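Matching sites in cytochrome c, class II from Shewanella frigidimarina, a protein that binds heme c covalently and probably serves in electron transfer, as a cytochrome c' of the class II family (PDB 4CX9 (chain A, 1.43 Å), residues 17-22 and 46-51), and in its relative cytochrome c from Shewanella violacea (PDB 6A3L (chain B, 2.14 Å), residues 18-23 and 47-52). Structure 2 is superposed on structure 1 by the backbone atoms of these residues (RMSD 0.19 Å); each is numbered along its deposited sequence.

Structure 1 (4CX9); sequences GLIAYN and DNVAAL.
With chi1 of -73°, Ile19 holds CG1 anti to its carbonyl carbon, and this branch runs to Leu51, where Ile19 CG1 meets Leu51 CB at 3.6 Å. Ile19 CG2, anti to the backbone N, faces Val48, and its nearest atom there is Val48 CG1, at 4.4 Å. The contact is buried and joins the antiparallel helices 5-30 and 38-51 of the cytochrome c' helical bundle, beside the heme, which touches Ile19 and Ala20. Leu18 CB packs on Leu51 CD1 at 3.9 Å. Asn22 links the helices: Asn47 ND2 gives Asn22 OD1 a nearly straight bond of 3.0 Å from above the carbonyl plane, the two amides almost perpendicular. Asn22 ND2 bonds back to Leu18 O at 2.9 Å. Arg44 also bonds to Asn22 OD1. Tyr11 of the second subunit bonds to Asn22 ND2, and Phe2 of that subunit stacks on Tyr21.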
loop_
_atom_site.group_PDB
_atom_site.type_symbol
_atom_site.label_atom_id
_atom_site.label_comp_id
_atom_site.label_asym_id
_atom_site.label_seq_id
_atom_site.Cartn_x
_atom_site.Cartn_y
_atom_site.Cartn_z
ATOM N N GLY A 17 -1.750 8.358 1.792
ATOM C CA GLY A 17 -2.639 8.687 0.734
ATOM C C GLY A 17 -3.457 7.494 0.272
ATOM O O GLY A 17 -4.657 7.620 0.040
ATOM N N LEU A 18 -2.795 6.347 0.155
ATOM C CA LEU A 18 -3.540 5.123 -0.242
ATOM C C LEU A 18 -4.502 4.639 0.850
ATOM O O LEU A 18 -5.612 4.181 0.541
ATOM C CB LEU A 18 -2.573 4.015 -0.555
ATOM C CG LEU A 18 -1.580 4.236 -1.702
ATOM C CD1 LEU A 18 -0.693 3.053 -1.786
ATOM C CD2 LEU A 18 -2.342 4.448 -2.991
ATOM N N ILE A 19 -4.099 4.805 2.109
ATOM C CA ILE A 19 -5.007 4.523 3.222
ATOM C C ILE A 19 -6.214 5.418 3.097
ATOM O O ILE A 19 -7.364 4.959 3.235
ATOM C CB ILE A 19 -4.279 4.751 4.562
ATOM C CG1 ILE A 19 -3.290 3.631 4.789
ATOM C CG2 ILE A 19 -5.269 4.826 5.699
ATOM C CD1 ILE A 19 -2.310 3.888 5.923
ATOM N N ALA A 20 -6.012 6.708 2.878
ATOM C CA ALA A 20 -7.128 7.651 2.880
ATOM C C ALA A 20 -8.110 7.396 1.728
ATOM O O ALA A 20 -9.325 7.552 1.881
ATOM C CB ALA A 20 -6.622 9.060 2.828
ATOM N N TYR A 21 -7.585 7.024 0.586
ATOM C CA TYR A 21 -8.452 6.733 -0.577
ATOM C C TYR A 21 -9.387 5.534 -0.243
ATOM O O TYR A 21 -10.584 5.558 -0.484
ATOM C CB TYR A 21 -7.612 6.425 -1.822
ATOM C CG TYR A 21 -8.439 6.021 -3.020
ATOM C CD1 TYR A 21 -8.977 6.981 -3.857
ATOM C CD2 TYR A 21 -8.740 4.665 -3.226
ATOM C CE1 TYR A 21 -9.811 6.614 -4.908
ATOM C CE2 TYR A 21 -9.542 4.263 -4.304
ATOM C CZ TYR A 21 -10.045 5.265 -5.139
ATOM O OH TYR A 21 -10.860 4.985 -6.244
ATOM N N ASN A 22 -8.794 4.464 0.279
ATOM C CA ASN A 22 -9.555 3.263 0.605
ATOM C C ASN A 22 -10.510 3.469 1.763
ATOM O O ASN A 22 -11.682 3.083 1.685
ATOM C CB ASN A 22 -8.581 2.123 0.836
ATOM C CG ASN A 22 -8.063 1.542 -0.463
ATOM O OD1 ASN A 22 -8.749 0.714 -1.112
ATOM N ND2 ASN A 22 -6.915 2.043 -0.932
ATOM N N ASP A 46 -9.632 -4.781 3.880
ATOM C CA ASP A 46 -8.409 -5.564 3.815
ATOM C C ASP A 46 -7.226 -4.689 3.319
ATOM O O ASP A 46 -6.156 -4.749 3.916
ATOM C CB ASP A 46 -8.579 -6.780 2.923
ATOM C CG ASP A 46 -9.631 -7.777 3.465
ATOM O OD1 ASP A 46 -9.700 -7.947 4.689
ATOM O OD2 ASP A 46 -10.314 -8.426 2.659
ATOM N N ASN A 47 -7.470 -3.812 2.349
ATOM C CA ASN A 47 -6.434 -2.869 1.889
ATOM C C ASN A 47 -5.952 -1.973 3.025
ATOM O O ASN A 47 -4.745 -1.796 3.274
ATOM C CB ASN A 47 -6.969 -2.012 0.779
ATOM C CG ASN A 47 -7.095 -2.753 -0.567
ATOM O OD1 ASN A 47 -6.641 -3.884 -0.750
ATOM N ND2 ASN A 47 -7.750 -2.109 -1.493
ATOM N N VAL A 48 -6.912 -1.404 3.756
ATOM C CA VAL A 48 -6.538 -0.561 4.892
ATOM C C VAL A 48 -5.767 -1.304 5.954
ATOM O O VAL A 48 -4.791 -0.798 6.496
ATOM C CB VAL A 48 -7.752 0.207 5.483
ATOM C CG1 VAL A 48 -7.356 1.046 6.685
ATOM C CG2 VAL A 48 -8.314 1.162 4.419
ATOM N N ALA A 49 -6.208 -2.503 6.289
ATOM C CA ALA A 49 -5.505 -3.254 7.297
ATOM C C ALA A 49 -4.053 -3.567 6.860
ATOM O O ALA A 49 -3.142 -3.483 7.691
ATOM C CB ALA A 49 -6.249 -4.533 7.593
ATOM N N ALA A 50 -3.868 -3.907 5.599
ATOM C CA ALA A 50 -2.484 -4.174 5.121
ATOM C C ALA A 50 -1.675 -2.883 5.050
ATOM O O ALA A 50 -0.495 -2.859 5.465
ATOM C CB ALA A 50 -2.495 -4.898 3.789
ATOM N N LEU A 51 -2.274 -1.825 4.522
ATOM C CA LEU A 51 -1.592 -0.589 4.367
ATOM C C LEU A 51 -1.225 0.040 5.702
ATOM O O LEU A 51 -0.221 0.773 5.777
ATOM C CB LEU A 51 -2.427 0.374 3.575
ATOM C CG LEU A 51 -2.586 0.121 2.079
ATOM C CD1 LEU A 51 -3.738 0.911 1.464
ATOM C CD2 LEU A 51 -1.290 0.414 1.311
#

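Structure 2 (6A3L); sequences SLMAHN and ENVAAL. With HEC (heme c), chain C.
With chi1 of -179°, Met20 places CG anti to its backbone N. Met20 CB lies 4.1 Å from Leu52 CB. Beside Val49, Met20 CG meets Val49 CG1 at 3.9 Å. A bend at chi3 (71°) turns Met20 CE back over the heme, 3.7 Å from its C4B. The heme also meets Ala21, whose CB is 3.5 Å from CMA, and Ser18, whose CB is 4.0 Å from the propionate O1A. Leu19 CB packs on Leu52 CD1 at 3.8 Å. Asn23 links the helices: Asn48 ND2 gives Asn23 OD1 a nearly straight bond of 2.7 Å from above the carbonyl plane, the two amides almost perpendicular. Asn23 ND2 bonds back to Leu19 O at 2.6 Å. Arg45 also bonds to Asn23 OD1. Tyr12 of the second subunit bonds to Asn23 ND2, and Phe3 of that subunit stacks on His22.

Comparison
Both sites join matching helices, and the CA atoms coincide within the error. Leu18(A), Asn22(A), Asn47(A), Val48(A), Leu51(A) and their counterparts Leu19(B), Asn23(B), Asn48(B), Val49(B) and Leu52(B) keep their places, and the bonds from asparagine to asparagine and from Asn22(A) or Asn23(B) to the leucine carbonyl are found in both. The main exchange is Ile19(A) against Met20(B). Their CB atoms coincide, and CG2 of Ile19(A) and CG of Met20(B) lie 1.0 Å apart. CG1 and CD1 of Ile19(A) have no counterpart in Met20(B). SD and CE of Met20(B) have none in Ile19(A). The branched chain is thus replaced by a longer, unbranched one. Both side chains still touch Val48(A) / Val49(B) and Leu51(A) / Leu52(B). At Gly17(A) against Ser18(B), CB and OG of Ser18(B) have no counterpart in Gly17(A). Tyr21(A) and His22(B) place their rings alike, with CD2 of Tyr21(A) and ND1 of His22(B) 0.1 Å apart, but OH of Tyr21(A) has no counterpart. Neither Asp46(A) nor Glu47(B) comes within 4.5 Å of the other segment or the heme; their CG atoms lie 0.8 Å apart, while OD1 of Asp46(A) and CD, OE1 and OE2 of Glu47(B) are unmatched.

Structure 2 (6A3L)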
loop_
_atom_site.group_PDB
_atom_site.type_symbol
_atom_site.label_atom_id
_atom_site.label_comp_id
_atom_site.label_asym_id
_atom_site.label_seq_id
_atom_site.Cartn_x
_atom_site.Cartn_y
_atom_site.Cartn_z
ATOM N N SER B 18 -1.747 8.128 2.003
ATOM C CA SER B 18 -2.619 8.547 0.909
ATOM C C SER B 18 -3.389 7.368 0.318
ATOM O O SER B 18 -4.581 7.483 0.004
ATOM C CB SER B 18 -1.820 9.245 -0.178
ATOM O OG SER B 18 -2.696 9.543 -1.246
ATOM N N LEU B 19 -2.714 6.239 0.107
ATOM C CA LEU B 19 -3.423 5.043 -0.336
ATOM C C LEU B 19 -4.408 4.556 0.716
ATOM O O LEU B 19 -5.440 3.960 0.376
ATOM C CB LEU B 19 -2.429 3.933 -0.661
ATOM C CG LEU B 19 -1.462 4.156 -1.843
ATOM C CD1 LEU B 19 -0.637 2.916 -2.108
ATOM C CD2 LEU B 19 -2.224 4.494 -3.091
ATOM N N MET B 20 -4.091 4.766 1.999
ATOM C CA MET B 20 -4.994 4.359 3.068
ATOM C C MET B 20 -6.208 5.276 3.143
ATOM O O MET B 20 -7.331 4.806 3.368
ATOM C CB MET B 20 -4.233 4.325 4.393
ATOM C CG MET B 20 -5.056 3.890 5.582
ATOM S SD MET B 20 -3.947 3.309 6.881
ATOM C CE MET B 20 -3.176 4.823 7.440
ATOM N N ALA B 21 -6.004 6.588 2.961
ATOM C CA ALA B 21 -7.131 7.524 2.975
ATOM C C ALA B 21 -8.089 7.256 1.822
ATOM O O ALA B 21 -9.313 7.357 1.995
ATOM C CB ALA B 21 -6.641 8.964 2.908
ATOM N N HIS B 22 -7.558 6.935 0.631
ATOM C CA HIS B 22 -8.444 6.633 -0.490
ATOM C C HIS B 22 -9.325 5.435 -0.170
ATOM O O HIS B 22 -10.540 5.453 -0.400
ATOM C CB HIS B 22 -7.662 6.366 -1.790
ATOM C CG HIS B 22 -8.561 5.996 -2.936
ATOM N ND1 HIS B 22 -8.831 4.685 -3.281
ATOM C CD2 HIS B 22 -9.293 6.763 -3.779
ATOM C CE1 HIS B 22 -9.671 4.664 -4.304
ATOM N NE2 HIS B 22 -9.972 5.912 -4.622
ATOM N N ASN B 23 -8.724 4.374 0.357
ATOM C CA ASN B 23 -9.506 3.180 0.646
ATOM C C ASN B 23 -10.454 3.397 1.820
ATOM O O ASN B 23 -11.580 2.887 1.809
ATOM C CB ASN B 23 -8.569 2.006 0.889
ATOM C CG ASN B 23 -7.975 1.487 -0.407
ATOM O OD1 ASN B 23 -8.528 0.584 -1.033
ATOM N ND2 ASN B 23 -6.875 2.103 -0.844
ATOM N N GLU B 47 -9.673 -4.876 3.709
ATOM C CA GLU B 47 -8.419 -5.586 3.540
ATOM C C GLU B 47 -7.311 -4.604 3.233
ATOM O O GLU B 47 -6.231 -4.664 3.836
ATOM C CB GLU B 47 -8.563 -6.618 2.421
ATOM C CG GLU B 47 -9.047 -7.974 2.901
ATOM C CD GLU B 47 -9.316 -8.943 1.765
ATOM O OE1 GLU B 47 -9.037 -8.588 0.602
ATOM O OE2 GLU B 47 -9.826 -10.050 2.040
ATOM N N ASN B 48 -7.587 -3.652 2.337
ATOM C CA ASN B 48 -6.554 -2.713 1.921
ATOM C C ASN B 48 -6.078 -1.863 3.090
ATOM O O ASN B 48 -4.869 -1.753 3.330
ATOM C CB ASN B 48 -7.061 -1.846 0.765
ATOM C CG ASN B 48 -7.283 -2.656 -0.519
ATOM O OD1 ASN B 48 -6.911 -3.821 -0.586
ATOM N ND2 ASN B 48 -7.832 -2.020 -1.552
ATOM N N VAL B 49 -7.017 -1.301 3.870
ATOM C CA VAL B 49 -6.619 -0.390 4.946
ATOM C C VAL B 49 -5.797 -1.139 5.983
ATOM O O VAL B 49 -4.779 -0.640 6.474
ATOM C CB VAL B 49 -7.858 0.295 5.557
ATOM C CG1 VAL B 49 -7.496 1.068 6.848
ATOM C CG2 VAL B 49 -8.513 1.221 4.516
ATOM N N ALA B 50 -6.194 -2.371 6.290
ATOM C CA ALA B 50 -5.455 -3.184 7.250
ATOM C C ALA B 50 -4.015 -3.404 6.798
ATOM O O ALA B 50 -3.066 -3.205 7.573
ATOM C CB ALA B 50 -6.172 -4.518 7.445
ATOM N N ALA B 51 -3.834 -3.816 5.538
ATOM C CA ALA B 51 -2.485 -4.023 5.026
ATOM C C ALA B 51 -1.727 -2.704 4.943
ATOM O O ALA B 51 -0.552 -2.635 5.317
ATOM C CB ALA B 51 -2.543 -4.721 3.658
ATOM N N LEU B 52 -2.392 -1.639 4.482
ATOM C CA LEU B 52 -1.725 -0.343 4.377
ATOM C C LEU B 52 -1.295 0.183 5.740
ATOM O O LEU B 52 -0.244 0.828 5.854
ATOM C CB LEU B 52 -2.643 0.662 3.681
ATOM C CG LEU B 52 -2.702 0.470 2.145
ATOM C CD1 LEU B 52 -3.898 1.196 1.500
ATOM C CD2 LEU B 52 -1.380 0.868 1.461
HETATM FE FE HEC C . -2.398 9.926 8.866
HETATM C CHA HEC C . -0.467 12.076 6.937
HETATM C CHB HEC C . -4.680 9.705 6.341
HETATM C CHC HEC C . -3.983 7.258 10.457
HETATM C CHD HEC C . -0.048 10.012 11.302
HETATM N NA HEC C . -2.521 10.730 6.999
HETATM C C1A HEC C . -1.646 11.619 6.410
HETATM C C2A HEC C . -2.208 11.993 5.145
HETATM C C3A HEC C . -3.362 11.340 4.970
HETATM C C4A HEC C . -3.587 10.524 6.136
HETATM C CMA HEC C . -4.306 11.445 3.746
HETATM C CAA HEC C . -1.552 12.959 4.152
HETATM C CBA HEC C . -0.524 12.111 3.382
HETATM C CGA HEC C . -0.056 12.923 2.204
HETATM O O1A HEC C . -0.758 12.856 1.170
HETATM O O2A HEC C . 0.976 13.639 2.297
HETATM N NB HEC C . -4.021 8.638 8.451
HETATM C C1B HEC C . -4.879 8.827 7.384
HETATM C C2B HEC C . -6.016 7.949 7.558
HETATM C C3B HEC C . -5.855 7.268 8.710
HETATM C C4B HEC C . -4.583 7.686 9.285
HETATM C CMB HEC C . -7.190 7.891 6.551
HETATM C CAB HEC C . -6.799 6.193 9.316
HETATM C CBB HEC C . -7.451 5.323 8.523
HETATM N NC HEC C . -2.054 8.826 10.533
HETATM C C1C HEC C . -2.856 7.819 11.051
HETATM C C2C HEC C . -2.305 7.439 12.340
HETATM C C3C HEC C . -1.235 8.212 12.601
HETATM C C4C HEC C . -1.051 9.083 11.450
HETATM C CMC HEC C . -2.935 6.359 13.246
HETATM C CAC HEC C . -0.303 8.194 13.847
HETATM C CBC HEC C . -0.010 7.057 14.494
HETATM N ND HEC C . -0.592 10.868 9.054
HETATM C C1D HEC C . 0.207 10.765 10.180
HETATM C C2D HEC C . 1.362 11.599 9.982
HETATM C C3D HEC C . 1.257 12.180 8.776
HETATM C C4D HEC C . 0.020 11.734 8.173
HETATM C CMD HEC C . 2.502 11.769 11.014
HETATM C CAD HEC C . 2.276 13.147 8.127
HETATM C CBD HEC C . 3.102 12.451 7.035
HETATM C CGD HEC C . 4.070 13.438 6.422
HETATM O O1D HEC C . 3.621 14.394 5.747
HETATM O O2D HEC C . 5.297 13.286 6.611
#